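PDB 3U9L: 3-oxoacyl-[acyl-carrier-protein] reductase from Sinorhizobium meliloti, which probably catalyses the NADPH-dependent reduction of 3-oxoacyl groups on acyl carrier protein, as a member of the short-chain dehydrogenase/reductase family. Local coordinates for residues L141-S146 with A165-I170; S145-A150 with A268-D273. All coordinates share one frame; numbering follows the deposited sequence.

Contacts 1 and 2 start from the same piece of chain and share S145 and S146. In contact 1 the end of strand 139-144 packs on helix 158-179. In contact 2 the loop that follows meets the start of helix 272-289. Their centres lie about 12 Å apart, and they touch where A165 CA packs on S149 OG at 3.5 Å. In short-chain dehydrogenases this loop usually carries the catalytic serine. Helix 158-179 carries the YxxxK motif, which here ends in K164. The two contacts therefore probably lie beside the active site, contact 1 through helix 158-179 and contact 2 through the loop after S146. Both also reach the second subunit.

Contact 1 (L141-S146 with A165-I170); sequences LIWISS and AAMDAI
S145 holds OG trans to its own N (chi1 -175°), and D168 swings its carboxylate the same way (chi1 -163°). S145 OG then donates to D168 OD2 at 2.5 Å. The acceptor uses its anti lone pair, the one pointing away from OD1. D168 OD1 forms a salt bridge with R262, so both carboxylate oxygens are held and the group is probably fixed in rotation. Selenomethionine M167 reaches out from the helix and bends in mid-chain. M167 SE comes to 3.4 Å from I144 O, and M167 CE lies 3.6 Å from S145 CA. M167 CE also meets W143 CB at 3.9 Å. The indole slants across the M167 chain, with W143 CE3 4.0 Å from M167 CG. At the far side of the ring, W143 CH2 touches I170 CG2 at 3.9 Å. The axes of 141-144 and 165-170 run nearly antiparallel, at 162°. They belong to the beta-alpha-beta unit formed by strand 139-144, helix 158-179 and strand 183-190. W143 also stacks on H93 and touches N126 of helix 108-136. I170 meets V119 of that helix and A162 of the second subunit.

Contact 2 (S145-A150 with A268-D273); sequences SSSSSA and AEDGAD
S147 and D270 point their side chains at each other. The serine hydroxyl faces one oxygen of the carboxylate, while the other oxygen turns back to its own chain. S147 OG lies between its backbone N and carbonyl carbon (chi1 73°), and this aims it at D270. It donates to D270 OD2. The modelled 2.4 Å from S147 OG to D270 OD2 is very short, so the exact length is doubtful. D270 OD1 accepts from A272 N at 3.0 Å and is met nearly along its C-O axis. If the short bond is real, the carboxylate is held at both oxygens and probably ties the loop to the start of the helix. Beside this pair A272 turns its methyl to the loop. A272 CB sits 3.3 Å from S147 O and 3.7 Å from S147 CB. Further along, A272 CA makes a CH...O contact with A150 O at 3.5 Å, with 166° at the hydrogen. A150 also packs on F276 of helix 272-289 and on L279 of the second subunit. A268 O receives a hydrogen bond from R289 of that subunit. The D270 OD1 to A272 N bond closes an Asx turn, and G271 takes the N-cap position of helix 272-289. This turn and helix start meet the serine-rich loop after strand 139-144, beside the likely active site.

Contact 1 (L141-S146 with A165-I170)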
ATOM      1  N   LEU A 141       3.098 -16.932 -10.794  1.00 20.43           N
ATOM      2  CA  LEU A 141       3.372 -15.513 -10.654  1.00 19.40           C
ATOM      3  C   LEU A 141       4.424 -15.353  -9.590  1.00 19.82           C
ATOM      4  O   LEU A 141       4.306 -15.904  -8.462  1.00 19.64           O
ATOM      5  CB  LEU A 141       2.116 -14.728 -10.201  1.00 20.72           C
ATOM      6  CG  LEU A 141       1.270 -14.079 -11.274  1.00 20.32           C
ATOM      7  CD1 LEU A 141       0.919 -15.244 -12.271  1.00 22.26           C
ATOM      8  CD2 LEU A 141       0.033 -13.505 -10.669  1.00 18.02           C
ATOM      9  N   ILE A 142       5.447 -14.580  -9.921  1.00 17.13           N
ATOM     10  CA  ILE A 142       6.444 -14.218  -8.928  1.00 17.46           C
ATOM     11  C   ILE A 142       6.424 -12.709  -8.827  1.00 18.34           C
ATOM     12  O   ILE A 142       6.531 -11.995  -9.837  1.00 18.89           O
ATOM     13  CB  ILE A 142       7.881 -14.730  -9.366  1.00 18.42           C
ATOM     14  CG1 ILE A 142       7.894 -16.252  -9.550  1.00 19.27           C
ATOM     15  CG2 ILE A 142       8.958 -14.293  -8.400  1.00 19.15           C
ATOM     16  CD1 ILE A 142       9.261 -16.817  -9.918  1.00 20.73           C
ATOM     17  N   TRP A 143       6.325 -12.193  -7.609  1.00 16.46           N
ATOM     18  CA  TRP A 143       6.321 -10.747  -7.432  1.00 16.71           C
ATOM     19  C   TRP A 143       7.602 -10.391  -6.705  1.00 16.63           C
ATOM     20  O   TRP A 143       7.997 -11.089  -5.759  1.00 16.68           O
ATOM     21  CB  TRP A 143       5.116 -10.364  -6.554  1.00 15.40           C
ATOM     22  CG  TRP A 143       3.748 -10.751  -7.106  1.00 15.52           C
ATOM     23  CD1 TRP A 143       3.197 -12.029  -7.167  1.00 16.05           C
ATOM     24  CD2 TRP A 143       2.757  -9.863  -7.627  1.00 15.81           C
ATOM     25  NE1 TRP A 143       1.897 -11.968  -7.699  1.00 16.07           N
ATOM     26  CE2 TRP A 143       1.607 -10.657  -7.973  1.00 17.48           C
ATOM     27  CE3 TRP A 143       2.706  -8.473  -7.821  1.00 17.14           C
ATOM     28  CZ2 TRP A 143       0.455 -10.085  -8.518  1.00 15.74           C
ATOM     29  CZ3 TRP A 143       1.554  -7.918  -8.312  1.00 16.58           C
ATOM     30  CH2 TRP A 143       0.456  -8.714  -8.678  1.00 15.61           C
ATOM     31  N   ILE A 144       8.266  -9.324  -7.116  1.00 17.27           N
ATOM     32  CA  ILE A 144       9.422  -8.826  -6.344  1.00 17.54           C
ATOM     33  C   ILE A 144       8.878  -7.778  -5.454  1.00 18.74           C
ATOM     34  O   ILE A 144       8.460  -6.695  -5.900  1.00 20.43           O
ATOM     35  CB  ILE A 144      10.539  -8.213  -7.220  1.00 20.60           C
ATOM     36  CG1 ILE A 144      10.880  -9.126  -8.381  1.00 20.28           C
ATOM     37  CG2 ILE A 144      11.779  -7.795  -6.339  1.00 21.72           C
ATOM     38  CD1 ILE A 144      11.234 -10.505  -7.968  1.00 21.46           C
ATOM     39  N   SER A 145       8.838  -8.089  -4.174  1.00 18.60           N
ATOM     40  CA  SER A 145       8.208  -7.229  -3.236  1.00 18.45           C
ATOM     41  C   SER A 145       9.377  -6.459  -2.602  1.00 21.76           C
ATOM     42  O   SER A 145      10.363  -6.178  -3.292  1.00 20.01           O
ATOM     43  CB  SER A 145       7.488  -8.075  -2.200  1.00 18.56           C
ATOM     44  OG  SER A 145       6.756  -7.293  -1.302  1.00 20.18           O
ATOM     45  N   SER A 146       9.275  -6.171  -1.304  1.00 19.72           N
ATOM     46  CA  SER A 146      10.262  -5.350  -0.628  1.00 21.73           C
ATOM     47  C   SER A 146      10.235  -5.621   0.875  1.00 20.60           C
ATOM     48  O   SER A 146       9.180  -5.622   1.488  1.00 21.29           O
ATOM     49  CB  SER A 146       9.911  -3.878  -0.904  1.00 22.94           C
ATOM     50  OG  SER A 146      10.776  -3.009  -0.244  1.00 25.78           O
ATOM     51  N   ALA A 165       4.035  -1.387  -0.486  1.00 15.90           N
ATOM     52  CA  ALA A 165       3.144  -1.975   0.485  1.00 18.46           C
ATOM     53  C   ALA A 165       1.814  -2.389  -0.180  1.00 16.96           C
ATOM     54  O   ALA A 165       1.242  -3.457   0.117  1.00 17.27           O
ATOM     55  CB  ALA A 165       2.862  -0.966   1.608  1.00 16.68           C
ATOM     56  N   ALA A 166       1.326  -1.542  -1.075  1.00 16.35           N
ATOM     57  CA  ALA A 166       0.080  -1.839  -1.814  1.00 17.41           C
ATOM     58  C   ALA A 166       0.380  -3.006  -2.722  1.00 17.32           C
ATOM     59  O   ALA A 166      -0.448  -3.910  -2.840  1.00 17.92           O
ATOM     60  CB  ALA A 166      -0.372  -0.640  -2.630  1.00 16.41           C
HETATM   61  N   MSE A 167       1.554  -3.010  -3.367  1.00 16.09           N
HETATM   62  CA  MSE A 167       1.853  -4.096  -4.307  1.00 18.66           C
HETATM   63  C   MSE A 167       1.895  -5.483  -3.633  1.00 17.64           C
HETATM   64  O   MSE A 167       1.411  -6.487  -4.173  1.00 15.47           O
HETATM   65  CB  MSE A 167       3.182  -3.875  -5.069  1.00 17.43           C
HETATM   66  CG  MSE A 167       3.343  -4.864  -6.251  1.00 18.63           C
HETATM   67 SE   MSE A 167       5.234  -5.581  -6.302  1.00 35.44          SE
HETATM   68  CE  MSE A 167       5.015  -6.912  -4.844  1.00 20.53           C
ATOM     69  N   ASP A 168       2.500  -5.532  -2.451  1.00 16.99           N
ATOM     70  CA  ASP A 168       2.490  -6.787  -1.730  1.00 17.81           C
ATOM     71  C   ASP A 168       1.054  -7.240  -1.344  1.00 16.89           C
ATOM     72  O   ASP A 168       0.762  -8.413  -1.427  1.00 16.62           O
ATOM     73  CB  ASP A 168       3.385  -6.706  -0.500  1.00 18.02           C
ATOM     74  CG  ASP A 168       3.743  -8.073   0.040  1.00 18.62           C
ATOM     75  OD1 ASP A 168       2.925  -8.593   0.793  1.00 18.76           O
ATOM     76  OD2 ASP A 168       4.841  -8.612  -0.259  1.00 17.06           O
ATOM     77  N   ALA A 169       0.200  -6.306  -0.889  1.00 16.15           N
ATOM     78  CA  ALA A 169      -1.184  -6.588  -0.518  1.00 18.43           C
ATOM     79  C   ALA A 169      -1.930  -7.175  -1.717  1.00 16.73           C
ATOM     80  O   ALA A 169      -2.697  -8.100  -1.580  1.00 16.61           O
ATOM     81  CB  ALA A 169      -1.882  -5.320  -0.016  1.00 17.69           C
ATOM     82  N   ILE A 170      -1.672  -6.625  -2.889  1.00 16.45           N
ATOM     83  CA  ILE A 170      -2.273  -7.103  -4.134  1.00 15.87           C
ATOM     84  C   ILE A 170      -1.755  -8.479  -4.505  1.00 15.43           C
ATOM     85  O   ILE A 170      -2.539  -9.349  -4.921  1.00 15.75           O
ATOM     86  CB  ILE A 170      -2.008  -6.135  -5.289  1.00 16.83           C
ATOM     87  CG1 ILE A 170      -2.792  -4.847  -5.004  1.00 16.92           C
ATOM     88  CG2 ILE A 170      -2.383  -6.826  -6.721  1.00 16.23           C
ATOM     89  CD1 ILE A 170      -2.396  -3.655  -5.781  1.00 16.97           C
TER

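Contact 2 (S145-A150 with A268-D273)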
ATOM      1  N   SER A 145       8.838  -8.089  -4.174  1.00 18.60           N
ATOM      2  CA  SER A 145       8.208  -7.229  -3.236  1.00 18.45           C
ATOM      3  C   SER A 145       9.377  -6.459  -2.602  1.00 21.76           C
ATOM      4  O   SER A 145      10.363  -6.178  -3.292  1.00 20.01           O
ATOM      5  CB  SER A 145       7.488  -8.075  -2.200  1.00 18.56           C
ATOM      6  OG  SER A 145       6.756  -7.293  -1.302  1.00 20.18           O
ATOM      7  N   SER A 146       9.275  -6.171  -1.304  1.00 19.72           N
ATOM      8  CA  SER A 146      10.262  -5.350  -0.628  1.00 21.73           C
ATOM      9  C   SER A 146      10.235  -5.621   0.875  1.00 20.60           C
ATOM     10  O   SER A 146       9.180  -5.622   1.488  1.00 21.29           O
ATOM     11  CB  SER A 146       9.911  -3.878  -0.904  1.00 22.94           C
ATOM     12  OG  SER A 146      10.776  -3.009  -0.244  1.00 25.78           O
ATOM     13  N   SER A 147      11.403  -5.798   1.484  1.00 20.82           N
ATOM     14  CA  SER A 147      11.475  -5.966   2.942  1.00 20.06           C
ATOM     15  C   SER A 147      10.803  -4.806   3.678  1.00 21.32           C
ATOM     16  O   SER A 147      10.348  -4.956   4.829  1.00 21.97           O
ATOM     17  CB  SER A 147      12.959  -6.090   3.380  1.00 20.53           C
ATOM     18  OG  SER A 147      13.626  -4.840   3.308  1.00 21.72           O
ATOM     19  N   SER A 148      10.735  -3.639   3.040  1.00 20.48           N
ATOM     20  CA  SER A 148      10.125  -2.494   3.707  1.00 21.88           C
ATOM     21  C   SER A 148       8.634  -2.663   4.061  1.00 21.70           C
ATOM     22  O   SER A 148       8.136  -2.007   4.988  1.00 22.53           O
ATOM     23  CB  SER A 148      10.277  -1.261   2.831  1.00 23.65           C
ATOM     24  OG  SER A 148       9.507  -1.403   1.645  1.00 24.50           O
ATOM     25  N   SER A 149       7.917  -3.535   3.355  1.00 20.95           N
ATOM     26  CA  SER A 149       6.473  -3.665   3.630  1.00 22.01           C
ATOM     27  C   SER A 149       6.224  -4.399   4.943  1.00 20.93           C
ATOM     28  O   SER A 149       5.134  -4.362   5.427  1.00 22.84           O
ATOM     29  CB  SER A 149       5.712  -4.357   2.480  1.00 21.64           C
ATOM     30  OG  SER A 149       6.036  -3.710   1.236  1.00 24.32           O
ATOM     31  N   ALA A 150       7.214  -5.072   5.516  1.00 19.37           N
ATOM     32  CA  ALA A 150       7.025  -5.644   6.870  1.00 20.60           C
ATOM     33  C   ALA A 150       8.305  -5.685   7.759  1.00 21.25           C
ATOM     34  O   ALA A 150       8.409  -6.538   8.639  1.00 21.50           O
ATOM     35  CB  ALA A 150       6.496  -7.027   6.758  1.00 18.94           C
ATOM     36  N   ALA A 268      20.973  -7.285   5.254  1.00 22.93           N
ATOM     37  CA  ALA A 268      20.949  -6.347   6.354  1.00 23.91           C
ATOM     38  C   ALA A 268      20.060  -6.841   7.495  1.00 24.31           C
ATOM     39  O   ALA A 268      20.085  -6.235   8.551  1.00 23.37           O
ATOM     40  CB  ALA A 268      20.479  -5.017   5.898  1.00 24.18           C
ATOM     41  N   GLU A 269      19.247  -7.893   7.264  1.00 21.60           N
ATOM     42  CA  GLU A 269      18.393  -8.461   8.318  1.00 22.23           C
ATOM     43  C   GLU A 269      17.521  -7.394   9.009  1.00 19.62           C
ATOM     44  O   GLU A 269      17.575  -7.233  10.214  1.00 18.41           O
ATOM     45  CB  GLU A 269      19.247  -9.214   9.342  1.00 22.71           C
ATOM     46  CG  GLU A 269      20.091 -10.393   8.740  1.00 25.37           C
ATOM     47  CD  GLU A 269      19.199 -11.583   8.310  1.00 29.13           C
ATOM     48  OE1 GLU A 269      17.981 -11.582   8.650  1.00 28.81           O
ATOM     49  OE2 GLU A 269      19.688 -12.517   7.611  1.00 31.57           O
ATOM     50  N   ASP A 270      16.724  -6.672   8.221  1.00 18.32           N
ATOM     51  CA  ASP A 270      15.828  -5.681   8.772  1.00 20.13           C
ATOM     52  C   ASP A 270      14.527  -6.275   9.431  1.00 18.39           C
ATOM     53  O   ASP A 270      13.715  -5.502   9.930  1.00 18.60           O
ATOM     54  CB  ASP A 270      15.437  -4.612   7.731  1.00 20.69           C
ATOM     55  CG  ASP A 270      14.563  -5.163   6.586  1.00 22.94           C
ATOM     56  OD1 ASP A 270      13.744  -6.142   6.800  1.00 22.66           O
ATOM     57  OD2 ASP A 270      14.740  -4.626   5.443  1.00 23.66           O
ATOM     58  N   GLY A 271      14.355  -7.593   9.418  1.00 17.18           N
ATOM     59  CA  GLY A 271      13.262  -8.239  10.156  1.00 18.23           C
ATOM     60  C   GLY A 271      12.020  -8.610   9.345  1.00 17.69           C
ATOM     61  O   GLY A 271      11.067  -9.173   9.865  1.00 17.59           O
ATOM     62  N   ALA A 272      12.000  -8.288   8.057  1.00 18.94           N
ATOM     63  CA  ALA A 272      10.824  -8.598   7.237  1.00 18.07           C
ATOM     64  C   ALA A 272      10.572 -10.114   7.226  1.00 18.74           C
ATOM     65  O   ALA A 272       9.449 -10.528   7.016  1.00 16.56           O
ATOM     66  CB  ALA A 272      10.941  -8.070   5.827  1.00 17.10           C
ATOM     67  N   ASP A 273      11.604 -10.908   7.478  1.00 18.74           N
ATOM     68  CA  ASP A 273      11.412 -12.336   7.533  1.00 18.43           C
ATOM     69  C   ASP A 273      10.485 -12.681   8.675  1.00 18.46           C
ATOM     70  O   ASP A 273       9.629 -13.526   8.523  1.00 17.20           O
ATOM     71  CB  ASP A 273      12.740 -13.098   7.644  1.00 18.86           C
ATOM     72  CG  ASP A 273      13.592 -12.655   8.810  1.00 21.08           C
ATOM     73  OD1 ASP A 273      13.605 -11.469   9.185  1.00 20.86           O
ATOM     74  OD2 ASP A 273      14.315 -13.500   9.356  1.00 24.93           O
TER